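Long-range contacts in Hut operon positive regulatory protein (Bacillus subtilis, PDB 4H4L), which binds regulatory sequences on the mRNA when histidine is present, thereby preventing transcription termination and activating the hut operon for histidine utilization: residues A53-S58 and R70-L75; G62-E67 and V106-P111; R7-L12 and W120-L125; L39-S44 and G101-V106; S124-I129 and E137-G142. The protein carries 1 engineered substitution. All coordinates share one frame; numbering follows the deposited sequence.

Contact 1 (A53-S58 and R70-L75); sequences AIETAS and RESHAL. With ZN (zinc ion), chain N; HIS (histidine), chain M.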
# COMPACT_ATOMS: atom_id res chain seq x y z
N ALA A 53 -5.06 -9.22 21.76
CA ALA A 53 -5.49 -10.59 22.09
C ALA A 53 -4.38 -11.61 21.82
O ALA A 53 -4.02 -12.40 22.71
CB ALA A 53 -6.74 -10.97 21.30
N ILE A 54 -3.80 -11.57 20.63
CA ILE A 54 -2.78 -12.53 20.24
C ILE A 54 -1.49 -12.33 21.03
O ILE A 54 -0.82 -13.31 21.31
CB ILE A 54 -2.46 -12.50 18.74
CG1 ILE A 54 -3.67 -12.99 17.92
CG2 ILE A 54 -1.25 -13.37 18.44
CD1 ILE A 54 -3.52 -12.74 16.43
N GLU A 55 -1.12 -11.10 21.37
CA GLU A 55 0.10 -10.86 22.13
C GLU A 55 -0.11 -11.46 23.51
O GLU A 55 0.72 -12.25 24.00
CB GLU A 55 0.38 -9.37 22.25
CG GLU A 55 1.76 -9.01 22.80
CD GLU A 55 1.91 -7.52 23.11
OE1 GLU A 55 0.97 -6.72 22.88
OE2 GLU A 55 2.98 -7.12 23.60
N THR A 56 -1.25 -11.12 24.11
CA THR A 56 -1.62 -11.63 25.43
C THR A 56 -1.72 -13.17 25.46
O THR A 56 -1.11 -13.78 26.32
CB THR A 56 -2.88 -10.93 26.00
OG1 THR A 56 -2.66 -9.51 26.01
CG2 THR A 56 -3.15 -11.38 27.43
N ALA A 57 -2.43 -13.79 24.52
CA ALA A 57 -2.53 -15.25 24.53
C ALA A 57 -1.19 -15.97 24.37
O ALA A 57 -0.99 -17.01 24.97
CB ALA A 57 -3.53 -15.75 23.49
N SER A 58 -0.29 -15.41 23.56
CA SER A 58 1.04 -16.01 23.38
C SER A 58 1.94 -15.78 24.60
O SER A 58 2.90 -16.52 24.83
CB SER A 58 1.74 -15.42 22.14
OG SER A 58 0.84 -15.21 21.07
N ARG A 70 12.67 -8.23 22.19
CA ARG A 70 13.02 -9.18 21.14
C ARG A 70 11.88 -10.09 20.68
O ARG A 70 11.58 -10.12 19.50
CB ARG A 70 14.24 -10.00 21.57
CG ARG A 70 14.53 -11.16 20.67
CD ARG A 70 15.93 -11.70 20.89
NE ARG A 70 16.46 -12.16 19.61
CZ ARG A 70 17.30 -11.46 18.85
NH1 ARG A 70 17.76 -10.27 19.26
NH2 ARG A 70 17.72 -11.97 17.69
N GLU A 71 11.25 -10.83 21.58
CA GLU A 71 10.26 -11.83 21.18
C GLU A 71 8.95 -11.18 20.78
O GLU A 71 8.19 -11.73 19.97
CB GLU A 71 10.00 -12.84 22.29
CG GLU A 71 11.22 -13.64 22.73
CD GLU A 71 10.89 -15.10 22.95
OE1 GLU A 71 9.76 -15.42 23.36
OE2 GLU A 71 11.77 -15.96 22.72
N SER A 72 8.69 -10.00 21.35
CA SER A 72 7.49 -9.26 21.02
C SER A 72 7.58 -8.67 19.64
O SER A 72 6.62 -8.71 18.89
CB SER A 72 7.23 -8.14 22.01
OG SER A 72 6.81 -8.72 23.21
N HIS A 73 8.75 -8.13 19.30
CA HIS A 73 8.98 -7.59 17.96
C HIS A 73 8.77 -8.61 16.86
O HIS A 73 8.26 -8.28 15.79
CB HIS A 73 10.36 -7.00 17.87
CG HIS A 73 10.60 -6.24 16.60
ND1 HIS A 73 11.03 -6.84 15.49
CD2 HIS A 73 10.48 -4.89 16.31
CE1 HIS A 73 11.17 -5.92 14.52
NE2 HIS A 73 10.83 -4.73 15.02
N ALA A 74 9.13 -9.87 17.11
CA ALA A 74 8.91 -10.92 16.14
C ALA A 74 7.42 -11.19 16.06
O ALA A 74 6.84 -11.33 14.99
CB ALA A 74 9.66 -12.18 16.56
N LEU A 75 6.78 -11.26 17.21
CA LEU A 75 5.37 -11.57 17.25
C LEU A 75 4.53 -10.41 16.71
O LEU A 75 3.48 -10.62 16.07
CB LEU A 75 4.95 -12.00 18.65
CG LEU A 75 3.47 -12.23 18.91
CD1 LEU A 75 2.95 -13.35 18.05
CD2 LEU A 75 3.31 -12.50 20.39
ZN ZN N . 9.65 -3.23 14.02
N HIS M . 3.41 -2.14 18.49
CA HIS M . 4.62 -2.47 17.70
C HIS M . 5.57 -3.17 18.57
O HIS M . 5.14 -4.17 19.13
CB HIS M . 5.29 -1.24 17.09
CG HIS M . 6.35 -1.57 16.06
ND1 HIS M . 6.42 -0.95 14.84
CD2 HIS M . 7.34 -2.53 16.07
CE1 HIS M . 7.43 -1.47 14.14
NE2 HIS M . 7.98 -2.44 14.90
OXT HIS M . 6.73 -2.77 18.72

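Contact 2 (G62-E67 and V106-P111); sequences GVIQSE and VLRGNP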
# COMPACT_ATOMS: atom_id res chain seq x y z
N GLY A 62 3.07 -20.35 26.99
CA GLY A 62 4.53 -20.32 27.07
C GLY A 62 5.16 -19.76 25.83
O GLY A 62 6.36 -19.57 25.76
N VAL A 63 4.30 -19.46 24.86
CA VAL A 63 4.68 -19.27 23.47
C VAL A 63 5.73 -18.20 23.19
O VAL A 63 6.63 -18.42 22.38
CB VAL A 63 3.42 -19.09 22.62
CG1 VAL A 63 3.77 -19.03 21.14
CG2 VAL A 63 2.48 -20.27 22.89
N ILE A 64 5.65 -17.05 23.86
CA ILE A 64 6.78 -16.12 23.89
C ILE A 64 7.08 -15.55 25.30
O ILE A 64 6.18 -15.34 26.11
CB ILE A 64 6.67 -14.97 22.83
CG1 ILE A 64 5.68 -13.90 23.23
CG2 ILE A 64 6.34 -15.51 21.44
CD1 ILE A 64 6.11 -12.50 22.84
N GLN A 65 8.36 -15.32 25.55
CA GLN A 65 8.85 -14.67 26.75
C GLN A 65 8.08 -13.38 26.98
O GLN A 65 8.00 -12.55 26.09
CB GLN A 65 10.33 -14.36 26.54
CG GLN A 65 11.10 -13.97 27.79
CD GLN A 65 12.44 -13.31 27.48
OE1 GLN A 65 13.00 -13.49 26.39
NE2 GLN A 65 12.95 -12.54 28.43
N SER A 66 7.57 -13.18 28.19
CA SER A 66 6.83 -11.96 28.52
C SER A 66 7.75 -10.78 28.84
O SER A 66 7.32 -9.62 28.81
CB SER A 66 5.88 -12.21 29.70
N GLU A 67 9.01 -11.06 29.13
CA GLU A 67 9.99 -10.03 29.49
C GLU A 67 10.79 -9.59 28.26
O GLU A 67 11.22 -10.42 27.47
CB GLU A 67 10.95 -10.55 30.56
N VAL A 106 -0.94 -19.96 16.95
CA VAL A 106 0.46 -19.49 16.99
C VAL A 106 1.45 -20.63 17.25
O VAL A 106 1.45 -21.23 18.32
CB VAL A 106 0.73 -18.44 18.09
CG1 VAL A 106 2.15 -17.92 17.97
CG2 VAL A 106 -0.27 -17.30 18.02
N LEU A 107 2.31 -20.89 16.27
CA LEU A 107 3.32 -21.93 16.39
C LEU A 107 4.73 -21.38 16.53
O LEU A 107 5.08 -20.41 15.87
CB LEU A 107 3.28 -22.88 15.20
CG LEU A 107 2.61 -24.24 15.35
CD1 LEU A 107 3.07 -25.14 14.22
CD2 LEU A 107 2.97 -24.89 16.68
N ARG A 108 5.52 -22.01 17.40
CA ARG A 108 6.95 -21.70 17.55
C ARG A 108 7.86 -22.94 17.67
O ARG A 108 7.60 -23.88 18.43
CB ARG A 108 7.20 -20.76 18.73
CG ARG A 108 8.68 -20.64 19.06
CD ARG A 108 8.88 -19.99 20.41
NE ARG A 108 10.24 -19.49 20.58
CZ ARG A 108 10.57 -18.47 21.37
NH1 ARG A 108 9.61 -17.85 22.07
NH2 ARG A 108 11.84 -18.08 21.47
N GLY A 109 8.95 -22.90 16.92
CA GLY A 109 9.89 -24.01 16.85
C GLY A 109 10.69 -23.90 15.58
O GLY A 109 10.45 -23.02 14.76
N ASN A 110 11.65 -24.80 15.42
CA ASN A 110 12.49 -24.80 14.23
C ASN A 110 12.03 -25.82 13.20
O ASN A 110 12.01 -27.01 13.49
CB ASN A 110 13.94 -25.04 14.62
CG ASN A 110 14.88 -24.80 13.48
OD1 ASN A 110 14.48 -24.87 12.32
ND2 ASN A 110 16.14 -24.50 13.79
N PRO A 111 11.66 -25.36 11.98
CA PRO A 111 11.25 -26.25 10.89
C PRO A 111 12.26 -26.45 9.74
O PRO A 111 11.90 -27.03 8.69
CB PRO A 111 9.98 -25.57 10.35
CG PRO A 111 10.17 -24.11 10.68
CD PRO A 111 11.29 -23.96 11.68

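Contact 3 (R7-L12 and W120-L125); sequences RRIGRL and WIAVSL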
# COMPACT_ATOMS: atom_id res chain seq x y z
N ARG A 7 7.21 -31.29 9.32
CA ARG A 7 7.02 -30.31 10.39
C ARG A 7 7.09 -28.88 9.79
O ARG A 7 7.81 -28.00 10.27
CB ARG A 7 7.93 -30.56 11.62
CG ARG A 7 9.43 -30.57 11.38
CD ARG A 7 10.20 -30.62 12.70
NE ARG A 7 10.13 -31.94 13.35
CZ ARG A 7 9.55 -32.19 14.53
NH1 ARG A 7 8.98 -31.22 15.23
NH2 ARG A 7 9.56 -33.43 15.01
N ARG A 8 6.34 -28.68 8.71
CA ARG A 8 6.26 -27.39 8.03
C ARG A 8 5.32 -26.50 8.83
O ARG A 8 4.10 -26.72 8.86
CB ARG A 8 5.80 -27.55 6.57
CG ARG A 8 6.89 -28.04 5.59
CD ARG A 8 6.37 -28.34 4.18
NE ARG A 8 5.20 -29.25 4.16
CZ ARG A 8 4.64 -29.76 3.07
NH1 ARG A 8 5.11 -29.49 1.85
NH2 ARG A 8 3.58 -30.56 3.19
N ILE A 9 5.90 -25.50 9.50
CA ILE A 9 5.21 -24.71 10.52
C ILE A 9 3.88 -24.05 10.11
O ILE A 9 2.90 -24.08 10.87
CB ILE A 9 6.17 -23.70 11.14
CG1 ILE A 9 5.46 -22.89 12.22
CG2 ILE A 9 6.83 -22.88 10.04
CD1 ILE A 9 6.40 -22.19 13.19
N GLY A 10 3.85 -23.47 8.91
CA GLY A 10 2.63 -22.93 8.36
C GLY A 10 1.53 -23.98 8.31
O GLY A 10 0.49 -23.84 8.96
N ARG A 11 1.76 -25.06 7.56
CA ARG A 11 0.68 -25.99 7.28
C ARG A 11 0.12 -26.56 8.57
O ARG A 11 -1.09 -26.68 8.72
CB ARG A 11 1.11 -27.10 6.30
CG ARG A 11 1.93 -28.24 6.88
CD ARG A 11 2.31 -29.28 5.83
NE ARG A 11 1.16 -30.00 5.28
CZ ARG A 11 0.56 -31.03 5.88
NH1 ARG A 11 0.98 -31.47 7.06
NH2 ARG A 11 -0.48 -31.62 5.31
N LEU A 12 1.02 -26.83 9.52
CA LEU A 12 0.67 -27.37 10.83
C LEU A 12 -0.30 -26.49 11.58
O LEU A 12 -1.42 -26.93 11.89
CB LEU A 12 1.93 -27.57 11.66
CG LEU A 12 2.59 -28.92 11.43
CD1 LEU A 12 3.92 -29.02 12.16
CD2 LEU A 12 1.62 -29.99 11.90
N TRP A 120 11.46 -20.16 14.90
CA TRP A 120 10.70 -19.29 14.00
C TRP A 120 9.29 -19.27 14.50
O TRP A 120 8.92 -20.15 15.29
CB TRP A 120 10.76 -19.82 12.56
CG TRP A 120 12.10 -19.56 11.92
CD1 TRP A 120 13.33 -20.04 12.34
CD2 TRP A 120 12.41 -18.71 10.76
NE1 TRP A 120 14.35 -19.56 11.55
CE2 TRP A 120 13.87 -18.76 10.59
CE3 TRP A 120 11.65 -17.93 9.88
CZ2 TRP A 120 14.51 -18.07 9.57
CZ3 TRP A 120 12.32 -17.25 8.87
CH2 TRP A 120 13.71 -17.31 8.71
N ILE A 121 8.49 -18.28 14.10
CA ILE A 121 7.11 -18.21 14.61
C ILE A 121 6.10 -18.08 13.47
O ILE A 121 6.43 -17.63 12.38
CB ILE A 121 6.96 -17.12 15.71
CG1 ILE A 121 5.63 -17.24 16.44
CG2 ILE A 121 7.17 -15.73 15.15
CD1 ILE A 121 5.58 -16.39 17.68
N ALA A 122 4.87 -18.51 13.70
CA ALA A 122 3.89 -18.46 12.64
C ALA A 122 2.61 -18.05 13.27
O ALA A 122 2.20 -18.67 14.23
CB ALA A 122 3.73 -19.80 11.97
N VAL A 123 2.00 -16.98 12.75
CA VAL A 123 0.74 -16.49 13.25
C VAL A 123 -0.27 -16.74 12.13
O VAL A 123 -0.11 -16.22 11.03
CB VAL A 123 0.87 -15.02 13.61
CG1 VAL A 123 -0.40 -14.51 14.23
CG2 VAL A 123 2.04 -14.81 14.58
N SER A 124 -1.25 -17.60 12.37
CA SER A 124 -2.16 -17.99 11.30
C SER A 124 -3.54 -17.54 11.68
O SER A 124 -3.98 -17.80 12.80
CB SER A 124 -2.16 -19.52 11.08
OG SER A 124 -0.86 -20.01 10.73
N LEU A 125 -4.23 -16.86 10.77
CA LEU A 125 -5.52 -16.29 11.09
C LEU A 125 -6.60 -16.94 10.25
O LEU A 125 -6.38 -17.14 9.06
CB LEU A 125 -5.48 -14.80 10.77
CG LEU A 125 -4.52 -13.96 11.59
CD1 LEU A 125 -4.42 -12.57 10.99
CD2 LEU A 125 -5.05 -13.87 13.01

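Contact 4 (L39-S44 and G101-V106); sequences LGKVGS and GLRFAV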
# COMPACT_ATOMS: atom_id res chain seq x y z
N LEU A 39 -3.68 -21.29 20.87
CA LEU A 39 -4.89 -21.07 20.09
C LEU A 39 -5.76 -20.03 20.75
O LEU A 39 -5.53 -19.71 21.92
CB LEU A 39 -5.69 -22.37 19.95
CG LEU A 39 -5.01 -23.50 19.19
CD1 LEU A 39 -6.02 -24.61 18.95
CD2 LEU A 39 -4.45 -23.01 17.87
N GLY A 40 -6.74 -19.51 20.03
CA GLY A 40 -7.63 -18.51 20.60
C GLY A 40 -8.59 -17.89 19.60
O GLY A 40 -8.55 -18.21 18.42
N LYS A 41 -9.43 -16.98 20.10
CA LYS A 41 -10.49 -16.33 19.33
C LYS A 41 -10.70 -14.85 19.67
O LYS A 41 -10.75 -14.44 20.83
CB LYS A 41 -11.82 -17.06 19.52
CG LYS A 41 -12.08 -18.17 18.52
CD LYS A 41 -13.41 -18.85 18.82
CE LYS A 41 -13.32 -19.77 20.04
NZ LYS A 41 -12.36 -20.90 19.85
N VAL A 42 -10.84 -14.05 18.63
CA VAL A 42 -11.05 -12.62 18.76
C VAL A 42 -11.92 -12.16 17.60
O VAL A 42 -11.72 -12.56 16.44
CB VAL A 42 -9.70 -11.84 18.86
CG1 VAL A 42 -8.85 -12.01 17.61
CG2 VAL A 42 -9.93 -10.36 19.19
N GLY A 43 -12.96 -11.39 17.93
CA GLY A 43 -13.75 -10.68 16.92
C GLY A 43 -13.64 -9.17 17.16
O GLY A 43 -13.95 -8.70 18.28
N SER A 44 -13.22 -8.41 16.15
CA SER A 44 -13.12 -6.96 16.32
C SER A 44 -13.39 -6.09 15.07
O SER A 44 -13.22 -6.52 13.94
CB SER A 44 -11.74 -6.61 16.89
OG SER A 44 -11.77 -5.35 17.53
N GLY A 101 -14.34 -11.78 12.56
CA GLY A 101 -14.45 -12.75 13.63
C GLY A 101 -13.35 -13.75 13.31
O GLY A 101 -13.50 -14.58 12.38
N LEU A 102 -12.24 -13.67 14.05
CA LEU A 102 -11.15 -14.57 13.75
C LEU A 102 -11.04 -15.71 14.75
O LEU A 102 -11.71 -15.73 15.79
CB LEU A 102 -9.84 -13.82 13.61
CG LEU A 102 -9.70 -12.85 12.44
CD1 LEU A 102 -8.32 -12.22 12.48
CD2 LEU A 102 -9.90 -13.54 11.10
N ARG A 103 -10.23 -16.70 14.38
CA ARG A 103 -9.64 -17.63 15.31
C ARG A 103 -8.18 -17.61 14.89
O ARG A 103 -7.92 -17.45 13.70
CB ARG A 103 -10.22 -19.03 15.13
CG ARG A 103 -9.62 -20.07 16.09
CD ARG A 103 -10.19 -21.49 15.94
NE ARG A 103 -9.45 -22.47 16.75
CZ ARG A 103 -9.54 -23.80 16.63
NH1 ARG A 103 -10.34 -24.34 15.72
NH2 ARG A 103 -8.81 -24.58 17.41
N PHE A 104 -7.26 -17.75 15.84
CA PHE A 104 -5.82 -17.74 15.58
C PHE A 104 -5.05 -18.93 16.18
O PHE A 104 -5.35 -19.40 17.29
CB PHE A 104 -5.19 -16.41 16.05
CG PHE A 104 -5.37 -16.13 17.52
CD1 PHE A 104 -4.38 -16.51 18.45
CD2 PHE A 104 -6.51 -15.48 17.99
CE1 PHE A 104 -4.55 -16.27 19.81
CE2 PHE A 104 -6.69 -15.22 19.37
CZ PHE A 104 -5.70 -15.62 20.28
N ALA A 105 -4.06 -19.38 15.44
CA ALA A 105 -3.11 -20.35 15.91
C ALA A 105 -1.78 -19.66 15.95
O ALA A 105 -1.52 -18.84 15.06
CB ALA A 105 -3.06 -21.50 14.93
N VAL A 106 -0.94 -19.96 16.95
CA VAL A 106 0.46 -19.49 16.99
C VAL A 106 1.45 -20.63 17.25
O VAL A 106 1.45 -21.23 18.32
CB VAL A 106 0.73 -18.44 18.09
CG1 VAL A 106 2.15 -17.92 17.97
CG2 VAL A 106 -0.27 -17.30 18.02

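Contact 5 (S124-I129 and E137-G142); sequences SLYGTI and EHETFG. With ZN (zinc ion), chain R; HIS (histidine), chain Q.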
# COMPACT_ATOMS: atom_id res chain seq x y z
N SER A 124 -1.25 -17.60 12.37
CA SER A 124 -2.16 -17.99 11.30
C SER A 124 -3.54 -17.54 11.68
O SER A 124 -3.98 -17.80 12.80
CB SER A 124 -2.16 -19.52 11.08
OG SER A 124 -0.86 -20.01 10.73
N LEU A 125 -4.23 -16.86 10.77
CA LEU A 125 -5.52 -16.29 11.09
C LEU A 125 -6.60 -16.94 10.25
O LEU A 125 -6.38 -17.14 9.06
CB LEU A 125 -5.48 -14.80 10.77
CG LEU A 125 -4.52 -13.96 11.59
CD1 LEU A 125 -4.42 -12.57 10.99
CD2 LEU A 125 -5.05 -13.87 13.01
N TYR A 126 -7.75 -17.29 10.84
CA TYR A 126 -8.92 -17.73 10.05
C TYR A 126 -10.26 -17.28 10.60
O TYR A 126 -10.47 -17.24 11.79
CB TYR A 126 -8.93 -19.25 9.78
CG TYR A 126 -10.19 -19.72 9.08
CD1 TYR A 126 -11.22 -20.36 9.79
CD2 TYR A 126 -10.38 -19.49 7.72
CE1 TYR A 126 -12.39 -20.77 9.16
CE2 TYR A 126 -11.54 -19.88 7.08
CZ TYR A 126 -12.54 -20.52 7.80
OH TYR A 126 -13.68 -20.90 7.16
N GLY A 127 -11.19 -16.96 9.71
CA GLY A 127 -12.51 -16.53 10.14
C GLY A 127 -13.21 -15.75 9.07
O GLY A 127 -12.96 -15.91 7.89
N THR A 128 -14.12 -14.89 9.46
CA THR A 128 -14.78 -14.08 8.47
C THR A 128 -14.45 -12.59 8.58
O THR A 128 -13.88 -12.13 9.59
CB THR A 128 -16.28 -14.20 8.56
OG1 THR A 128 -16.70 -13.44 9.69
CG2 THR A 128 -16.69 -15.66 8.69
N ILE A 129 -14.81 -11.89 7.51
CA ILE A 129 -14.72 -10.47 7.36
C ILE A 129 -16.01 -10.10 6.64
O ILE A 129 -16.51 -10.86 5.80
CB ILE A 129 -13.47 -10.10 6.53
CG1 ILE A 129 -13.20 -8.59 6.61
CG2 ILE A 129 -13.56 -10.65 5.10
CD1 ILE A 129 -11.76 -8.22 6.36
N GLU A 137 -21.17 -11.64 5.17
CA GLU A 137 -19.74 -11.89 5.32
C GLU A 137 -19.21 -12.90 4.32
O GLU A 137 -19.96 -13.54 3.60
CB GLU A 137 -19.44 -12.37 6.75
CG GLU A 137 -19.83 -13.81 7.01
CD GLU A 137 -20.11 -14.11 8.48
OE1 GLU A 137 -20.22 -15.32 8.83
OE2 GLU A 137 -20.24 -13.16 9.27
N HIS A 138 -17.89 -12.99 4.28
CA HIS A 138 -17.20 -14.05 3.58
C HIS A 138 -15.97 -14.37 4.36
O HIS A 138 -15.69 -13.74 5.37
CB HIS A 138 -16.95 -13.75 2.08
CG HIS A 138 -15.95 -12.63 1.79
ND1 HIS A 138 -14.64 -12.69 2.14
CD2 HIS A 138 -16.11 -11.44 1.08
CE1 HIS A 138 -14.02 -11.59 1.70
NE2 HIS A 138 -14.91 -10.83 1.05
N GLU A 139 -15.22 -15.37 3.93
CA GLU A 139 -14.18 -15.90 4.78
C GLU A 139 -12.94 -15.07 4.70
O GLU A 139 -12.86 -14.16 3.85
CB GLU A 139 -13.87 -17.34 4.42
CG GLU A 139 -14.81 -18.33 5.05
CD GLU A 139 -14.94 -19.59 4.22
OE1 GLU A 139 -14.37 -20.64 4.59
OE2 GLU A 139 -15.59 -19.50 3.15
N THR A 140 -11.98 -15.38 5.58
CA THR A 140 -10.67 -14.72 5.55
C THR A 140 -9.51 -15.47 6.17
O THR A 140 -9.66 -16.35 7.05
CB THR A 140 -10.72 -13.32 6.11
OG1 THR A 140 -9.58 -12.62 5.64
CG2 THR A 140 -10.71 -13.36 7.60
N PHE A 141 -8.32 -15.12 5.70
CA PHE A 141 -7.20 -15.94 5.98
C PHE A 141 -5.90 -15.19 5.83
O PHE A 141 -5.74 -14.42 4.90
CB PHE A 141 -7.24 -17.10 5.00
CG PHE A 141 -6.56 -18.31 5.49
CD1 PHE A 141 -7.29 -19.33 6.07
CD2 PHE A 141 -5.17 -18.42 5.40
CE1 PHE A 141 -6.65 -20.45 6.56
CE2 PHE A 141 -4.52 -19.54 5.88
CZ PHE A 141 -5.27 -20.56 6.46
N GLY A 142 -4.96 -15.45 6.73
CA GLY A 142 -3.65 -14.80 6.69
C GLY A 142 -2.61 -15.57 7.47
O GLY A 142 -2.89 -16.10 8.56
ZN ZN R . -14.83 -9.17 -0.33
N HIS Q . -17.57 -4.26 4.67
CA HIS Q . -17.26 -5.34 3.69
C HIS Q . -18.50 -6.09 3.53
O HIS Q . -19.53 -5.44 3.49
CB HIS Q . -16.17 -6.26 4.21
CG HIS Q . -15.38 -7.00 3.13
ND1 HIS Q . -14.02 -6.96 3.05
CD2 HIS Q . -15.79 -7.79 2.10
CE1 HIS Q . -13.61 -7.69 2.03
NE2 HIS Q . -14.68 -8.21 1.47
OXT HIS Q . -18.49 -7.33 3.43

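Contact 1 (A53-S58 and R70-L75)
The carbonyl oxygen of Ile54 is gripped twice by Ser58, one turn further along helix 47-60, and both residues touch Leu75 of the other segment. Ser58 N gives Ile54 O the ordinary helical bond at 3.1 Å, while Ser58 OG adds a shorter one, 2.5 Å from Ile54 O and nearly along the C=O axis. The first torsion allows this, placing OG anti to the carbonyl carbon of its own residue and beside the backbone N (chi1 -38°). With the hydroxyl donating back into its own helix, Ser58 meets Leu75 by van der Waals contact, CD2 of Leu75 lying 3.7 Å from Ser58 OG. The same methyl of Leu75 rests 4.0 Å from Glu55 CA, and its other branch, CD1, comes to 4.2 Å from Ile54 CG2. The N-to-C directions of the helical segments 53-58 and 70-75 lie 136° apart. Their helices cover one face of the antiparallel HutP sheet, where Leu75 continues onto Ile121 and Val123 and Ile54 onto Phe104 and Leu125. Elsewhere in the contact, the extended chain of Glu55 brings OE2 to 4.2 Å from Ser72 OG, too long for a hydrogen bond. His73, adjacent to Ser72 in the helix, belongs to the histidine pocket: its NE2 binds a zinc ion together with NE2 of the bound histidine, His77 and His138 of a neighbouring subunit.

Contact 2 (G62-E67 and V106-P111)
Val63 and Arg108 join the loop that links helices 47-60 and 70-87 to strand 99-109 of the antiparallel sheet. The polar part is one bond, Arg108 NH1 to Val63 O, 3.0 Å long with an N-H...O angle of 162°. The oxygen lies at the edge of the guanidinium, within its plane, whereas the donor is tilted 24° from the plane of the carbonyl. Arg108 reaches the loop with a chain extended from CG to NE, and its charge is shared by two acids outside the segments: NH2 forms a salt bridge with Glu71 and NE one with Asp119. An alanine in place of Arg108 would probably leave Val63 O without this donor and both acids without this positive partner. Glu71 also accepts a hydrogen bond from Gln65 N, which ties the same loop to helix 70-87. The apolar part lies further back along the strand, where Val63 CG1 meets Val106 CG1 at 3.7 Å, the two side chains crossing obliquely close to Ser58 of helix 47-60. Ile64 makes a looser contact at about a right angle to the arginine, with CG2 of Ile64 4.1 Å from Arg108 NH1. One step before NE along the chain, CD of Arg108 also comes within 3.4 Å of Val63 O.

Contact 3 (R7-L12 and W120-L125)
Gly10 and Ala122 are the residues whose CA atoms come nearest, 6.3 Å apart, where the first turn of helix 9-17 lies against strand 120-130. Arg8 occupies the N-cap position, and the opening turn is closed by Leu12 N bonding to Arg8 O at 3.2 Å. Ile9 makes the largest share of the contact. Its CG1 stands anti to the backbone N (chi1 -179°) and lies 3.6 Å from Ala122 CB. Further out, Ile9 CD1 touches the same Ala122 CB at 3.8 Å and approaches Trp120 O to 3.9 Å, so the end of the isoleucine lies against the strand backbone as well as the alanine methyl. The indole of Trp120 leads away from the helix; it meets His73 of a neighbouring subunit edge-to-face. Gly10 O and Ser124 OG are 4.4 Å apart, with no direct bond. Ser13, one turn along the helix, links them instead, its hydroxyl hydrogen-bonding both to Gly10 O and to Ser124 OG. At the helix start, Gly10 N and Arg11 N bond to the carboxylate of Glu139 of a further subunit, which engages the N-H groups of the first turn. Ile9 also rests on Leu107 of strand 99-109 and Ala122 on Ile145 of strand 137-147, whereas Val123, the next residue of the strand, packs on helix 70-87, which covers the other face of the sheet.

Contact 4 (L39-S44 and G101-V106)
Gly40 and Phe104 face each other as a hydrogen-bonded antiparallel pair, and of its two bonds the one from Phe104 N to Gly40 O is sound, 2.9 Å and nearly straight at 167°. The return bond, from Gly40 N to Phe104 O, is bent and weak. Gly40 O receives in addition the CA-H of Arg103, and Phe104 O the CA-H of Leu39, so each carbonyl has a second, softer partner. Two residues along, Leu102 N donates to Val42 O at 2.7 Å, while Val42 N reaches Leu102 O only weakly, at 3.4 Å. These strands, 36-44 and 99-109, are the edge strand and its neighbour in the four-stranded antiparallel sheet of HutP. The other edge of the second strand is satisfied by strand 120-130, through backbone bonds of Gly101, Arg103 and Ala105 with Thr128, Tyr126 and Ser124. Phe104 CG takes the crowded position between the backbone N and the carbonyl carbon (chi1 60°), and the ring lies across the neighbouring strand. Gly40 CA sits over one ring face in a CH-pi contact, 3.8 Å from the Phe104 ring centroid, where a CB on Gly40 would clash. An alanine in place of the phenylalanine would probably uncover Gly40 and leave Ile54 of helix 47-60 without the ring it packs on. On the opposite face, Leu39 CD2 meets Ala105 CB at 3.6 Å. There Lys41 CG lies 3.9 Å from Arg103 CG, and Leu39 CD1 stands at the edge of the Arg103 guanidinium. Lys41 NZ remains 4.5 Å from Arg103 NE, two like charges that would tend to repel each other.

Contact 5 (S124-I129 and E137-G142)
Tyr126 CG lies anti to its backbone N (chi1 175°), while Glu139 CG lies anti to the carbonyl carbon of its own residue, and the ends of the two chains meet. Tyr126 OH donates to Glu139 OE1 at 2.7 Å, meeting the oxygen on its anti side, with ring and carboxylate planes 77° apart. The same carboxylate takes backbone N-H groups of a neighbouring subunit. Phe141 crosses Tyr126 at about a right angle: Tyr126 CD2 comes to the edge of its ring, 3.5 Å from Phe141 CD1, and Leu125 O lies over one face. The strands pair as the antiparallel hairpin of 120-130 and 137-147. At its corner, Gly127 has a backbone conformation in which a CB would collide with the carbonyl oxygen of Tyr126. Gly127 still pairs with Thr140, and beyond it Ile129 N to His138 O and His138 N to Ile129 O are both 3.0 Å and nearly straight. His138 belongs to the histidine pocket. Its ND1 donates in the ring plane to a lone pair of Glu139 O at 2.9 Å, which fixes the imidazole's rotation, and Ile129 CG2 packs 3.6 Å from His138 CE1. His138 NE2 thereby faces the zinc ion, also bound by the ligand histidine and by His73 and His77 of another subunit.

How the contacts relate
From the N terminus, residues 7-12 meet strand 120-125 only after more than 100 residues, so contact 3 closes the longest loop and encloses contacts 1, 2 and 4. Within it, contact 4 pairs strand 39-44 with 101-106, with both helices in the intervening chain, and contact 1 nests inside that loop. Contact 2 crosses contacts 1 and 4, its loop segment lying between the helices in sequence and its strand segment sharing Val106 with contact 4. Contact 5 opens on the strand where contact 3 ends, sharing Ser124 and Leu125, and closes a short hairpin. Contacts 1 and 2 join the two helices and their loop to one sheet face, contact 3 adds a helix on the other, and contacts 4 and 5 build the sheet.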